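Local structure of acetylcholine-binding protein (Bulinus truncatus, 2BJ0) at residues I10-P18 with P76-D84. The protein probably binds acetylcholine as a soluble pentamer, its subunits resembling the extracellular ligand-binding domain of nicotinic acetylcholine receptors. Sequence-based numbering, arbitrary orientation.
Sequences ITGESDVIP and PVSKMWTPD
Trp81 is the main bump of this contact, and Ile17 with Pro18 forms the surface it lies against. Ile17 CA sits 3.6 Å from the centroid of the five-membered ring of Trp81 and 11° off the ring normal, a CH-pi contact over the face. The same face takes Ile17 CG1, 3.5 Å from Trp81 CZ2, and Pro18 CD, 3.5 Å from Trp81 CE3, so the backbone, the isoleucine branch and the proline ring together tile one face of the indole. CG of Trp81 stands anti to the backbone N (chi1 178°), carrying the ring out along this surface, where it runs beside Ile17 but crosses Pro18 at about a right angle. Ser14 O lies in the ring plane at the edge of the indole, and is 3.5 Å from the attaching Trp81 CB. The type I turn from Glu13 to Val16 leads the chain from helix 4-12 past this edge. In the beta-sandwich of the nicotinic receptor ligand-binding fold, the contact joins the end of the N-terminal helix, and the turn and loop after it, to the loop between strands 72-76 and 85-87; Trp56 meets Trp81 edge-to-face, and Phe149 also touches it. Past the indole, Thr11 OG1 lies 2.8 Å from Lys79 O, close to the helix carbonyl of Leu7 as well. CG2 of Ile10 drops beside Met80 CB, while Ser14 CB rests on the Met80-Trp81 peptide. A water bridges the two segments, donating to Ile10 O and accepting from Trp81 N at 3.2 Å. Ser14 OG turns back to Thr11 O at 2.7 Å, in the carbonyl plane and on a lone pair, and Ser14 N shares that acceptor. Asp15 O, in the turn, accepts a hydrogen bond from NH1 of Arg101 of a neighbouring subunit.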
loop_
_atom_site.group_PDB
_atom_site.type_symbol
_atom_site.label_atom_id
_atom_site.label_comp_id
_atom_site.label_asym_id
_atom_site.label_seq_id
_atom_site.Cartn_x
_atom_site.Cartn_y
_atom_site.Cartn_z
ATOM N N ILE A 10 -17.797 18.679 11.209
ATOM C CA ILE A 10 -17.686 18.221 9.816
ATOM C C ILE A 10 -16.964 16.873 9.735
ATOM O O ILE A 10 -17.452 15.930 9.136
ATOM C CB ILE A 10 -16.971 19.298 8.966
ATOM C CG1 ILE A 10 -17.862 20.538 8.787
ATOM C CG2 ILE A 10 -16.535 18.737 7.590
ATOM C CD1 ILE A 10 -17.201 21.689 8.062
ATOM N N THR A 11 -15.795 16.770 10.365
ATOM C CA THR A 11 -15.120 15.488 10.405
ATOM C C THR A 11 -15.907 14.452 11.219
ATOM O O THR A 11 -16.024 13.272 10.847
ATOM C CB THR A 11 -13.735 15.721 10.975
ATOM O OG1 THR A 11 -13.098 16.718 10.162
ATOM C CG2 THR A 11 -12.873 14.448 10.816
ATOM N N GLY A 12 -16.486 14.891 12.328
ATOM C CA GLY A 12 -17.302 14.003 13.137
ATOM C C GLY A 12 -18.457 13.372 12.411
ATOM O O GLY A 12 -18.844 12.256 12.747
ATOM N N GLU A 13 -19.030 14.109 11.449
ATOM C CA GLU A 13 -20.158 13.654 10.649
ATOM C C GLU A 13 -19.709 13.012 9.337
ATOM O O GLU A 13 -20.541 12.630 8.520
ATOM C CB GLU A 13 -21.100 14.850 10.344
ATOM C CG GLU A 13 -21.802 15.328 11.601
ATOM C CD GLU A 13 -22.877 16.387 11.391
ATOM O OE1 GLU A 13 -23.104 16.805 10.211
ATOM O OE2 GLU A 13 -23.500 16.776 12.432
ATOM N N SER A 14 -18.400 12.865 9.139
ATOM C CA SER A 14 -17.908 12.465 7.816
ATOM C C SER A 14 -18.256 11.021 7.375
ATOM O O SER A 14 -18.097 10.683 6.214
ATOM C CB SER A 14 -16.411 12.703 7.729
ATOM O OG SER A 14 -15.783 11.788 8.592
ATOM N N ASP A 15 -18.726 10.165 8.274
ATOM C CA ASP A 15 -19.168 8.835 7.871
ATOM C C ASP A 15 -20.450 8.873 7.037
ATOM O O ASP A 15 -20.708 7.921 6.324
ATOM C CB ASP A 15 -19.426 7.914 9.077
ATOM C CG ASP A 15 -18.175 7.655 9.922
ATOM O OD1 ASP A 15 -17.058 7.583 9.370
ATOM O OD2 ASP A 15 -18.225 7.529 11.165
ATOM N N VAL A 16 -21.222 9.961 7.091
ATOM C CA VAL A 16 -22.592 9.936 6.554
ATOM C C VAL A 16 -22.835 11.050 5.521
ATOM O O VAL A 16 -22.377 12.170 5.692
ATOM C CB VAL A 16 -23.631 9.994 7.720
ATOM C CG1 VAL A 16 -25.068 10.213 7.226
ATOM C CG2 VAL A 16 -23.576 8.713 8.544
ATOM N N ILE A 17 -23.539 10.742 4.445
ATOM C CA ILE A 17 -23.801 11.741 3.429
ATOM C C ILE A 17 -24.493 12.915 4.128
ATOM O O ILE A 17 -25.364 12.697 4.959
ATOM C CB ILE A 17 -24.650 11.120 2.301
ATOM C CG1 ILE A 17 -24.735 12.036 1.097
ATOM C CG2 ILE A 17 -26.031 10.653 2.818
ATOM C CD1 ILE A 17 -25.501 11.404 -0.048
ATOM N N PRO A 18 -24.072 14.142 3.848
ATOM C CA PRO A 18 -24.671 15.313 4.475
ATOM C C PRO A 18 -25.945 15.738 3.784
ATOM O O PRO A 18 -25.907 16.449 2.783
ATOM C CB PRO A 18 -23.599 16.386 4.315
ATOM C CG PRO A 18 -22.809 15.987 3.154
ATOM C CD PRO A 18 -22.984 14.515 2.929
ATOM N N PRO A 76 -7.757 18.168 3.327
ATOM C CA PRO A 76 -7.608 16.772 3.019
ATOM C C PRO A 76 -8.990 16.159 2.967
ATOM O O PRO A 76 -9.863 16.496 3.771
ATOM C CB PRO A 76 -6.833 16.196 4.244
ATOM C CG PRO A 76 -6.161 17.387 4.865
ATOM C CD PRO A 76 -7.155 18.514 4.631
ATOM N N VAL A 77 -9.159 15.289 1.997
ATOM C CA VAL A 77 -10.317 14.476 1.794
ATOM C C VAL A 77 -10.781 13.734 3.027
ATOM O O VAL A 77 -11.979 13.544 3.207
ATOM C CB VAL A 77 -10.026 13.524 0.611
ATOM C CG1 VAL A 77 -10.603 12.165 0.790
ATOM C CG2 VAL A 77 -10.488 14.160 -0.686
ATOM N N SER A 78 -9.856 13.308 3.888
ATOM C CA SER A 78 -10.226 12.601 5.108
ATOM C C SER A 78 -11.012 13.467 6.106
ATOM O O SER A 78 -11.554 12.939 7.069
ATOM C CB SER A 78 -8.963 12.098 5.805
ATOM O OG SER A 78 -8.181 13.214 6.179
ATOM N N LYS A 79 -11.066 14.783 5.896
ATOM C CA LYS A 79 -11.722 15.699 6.845
ATOM C C LYS A 79 -13.242 15.835 6.657
ATOM O O LYS A 79 -13.909 16.406 7.501
ATOM C CB LYS A 79 -11.073 17.086 6.799
ATOM C CG LYS A 79 -9.620 17.049 7.316
ATOM C CD LYS A 79 -9.579 16.504 8.717
ATOM C CE LYS A 79 -8.244 15.809 8.997
ATOM N NZ LYS A 79 -8.279 15.173 10.338
ATOM N N MET A 80 -13.781 15.315 5.570
ATOM C CA MET A 80 -15.233 15.408 5.362
ATOM C C MET A 80 -15.762 14.248 4.546
ATOM O O MET A 80 -14.983 13.496 3.971
ATOM C CB MET A 80 -15.562 16.724 4.674
ATOM C CG MET A 80 -14.959 16.821 3.310
ATOM S SD MET A 80 -15.670 18.198 2.376
ATOM C CE MET A 80 -14.780 19.510 3.211
ATOM N N TRP A 81 -17.078 14.067 4.527
ATOM C CA TRP A 81 -17.670 13.099 3.637
ATOM C C TRP A 81 -17.361 13.526 2.210
ATOM O O TRP A 81 -17.447 14.721 1.889
ATOM C CB TRP A 81 -19.177 13.081 3.846
ATOM C CG TRP A 81 -19.889 12.135 2.945
ATOM C CD1 TRP A 81 -20.175 10.840 3.202
ATOM C CD2 TRP A 81 -20.413 12.416 1.639
ATOM N NE1 TRP A 81 -20.846 10.286 2.140
ATOM C CE2 TRP A 81 -20.990 11.234 1.160
ATOM C CE3 TRP A 81 -20.423 13.557 0.806
ATOM C CZ2 TRP A 81 -21.611 11.149 -0.100
ATOM C CZ3 TRP A 81 -21.046 13.481 -0.447
ATOM C CH2 TRP A 81 -21.625 12.286 -0.882
ATOM N N THR A 82 -17.023 12.547 1.363
ATOM C CA THR A 82 -16.871 12.750 -0.086
ATOM C C THR A 82 -17.596 11.613 -0.791
ATOM O O THR A 82 -17.803 10.532 -0.213
ATOM C CB THR A 82 -15.375 12.793 -0.543
ATOM O OG1 THR A 82 -14.705 11.611 -0.087
ATOM C CG2 THR A 82 -14.616 13.958 0.131
ATOM N N PRO A 83 -18.049 11.851 -2.020
ATOM C CA PRO A 83 -18.843 10.827 -2.724
ATOM C C PRO A 83 -18.082 9.511 -2.875
ATOM O O PRO A 83 -16.909 9.521 -3.221
ATOM C CB PRO A 83 -19.070 11.465 -4.100
ATOM C CG PRO A 83 -19.115 12.949 -3.796
ATOM C CD PRO A 83 -17.952 13.111 -2.798
ATOM N N ASP A 84 -18.754 8.389 -2.650
ATOM C CA ASP A 84 -18.133 7.086 -2.879
ATOM C C ASP A 84 -18.315 6.648 -4.330
ATOM O O ASP A 84 -18.865 5.586 -4.589
ATOM C CB ASP A 84 -18.692 6.043 -1.910
ATOM C CG ASP A 84 -20.180 5.769 -2.132
ATOM O OD1 ASP A 84 -20.899 6.737 -2.520
ATOM O OD2 ASP A 84 -20.695 4.630 -1.977
HETATM O O HOH W 1 -18.705 15.708 6.679
#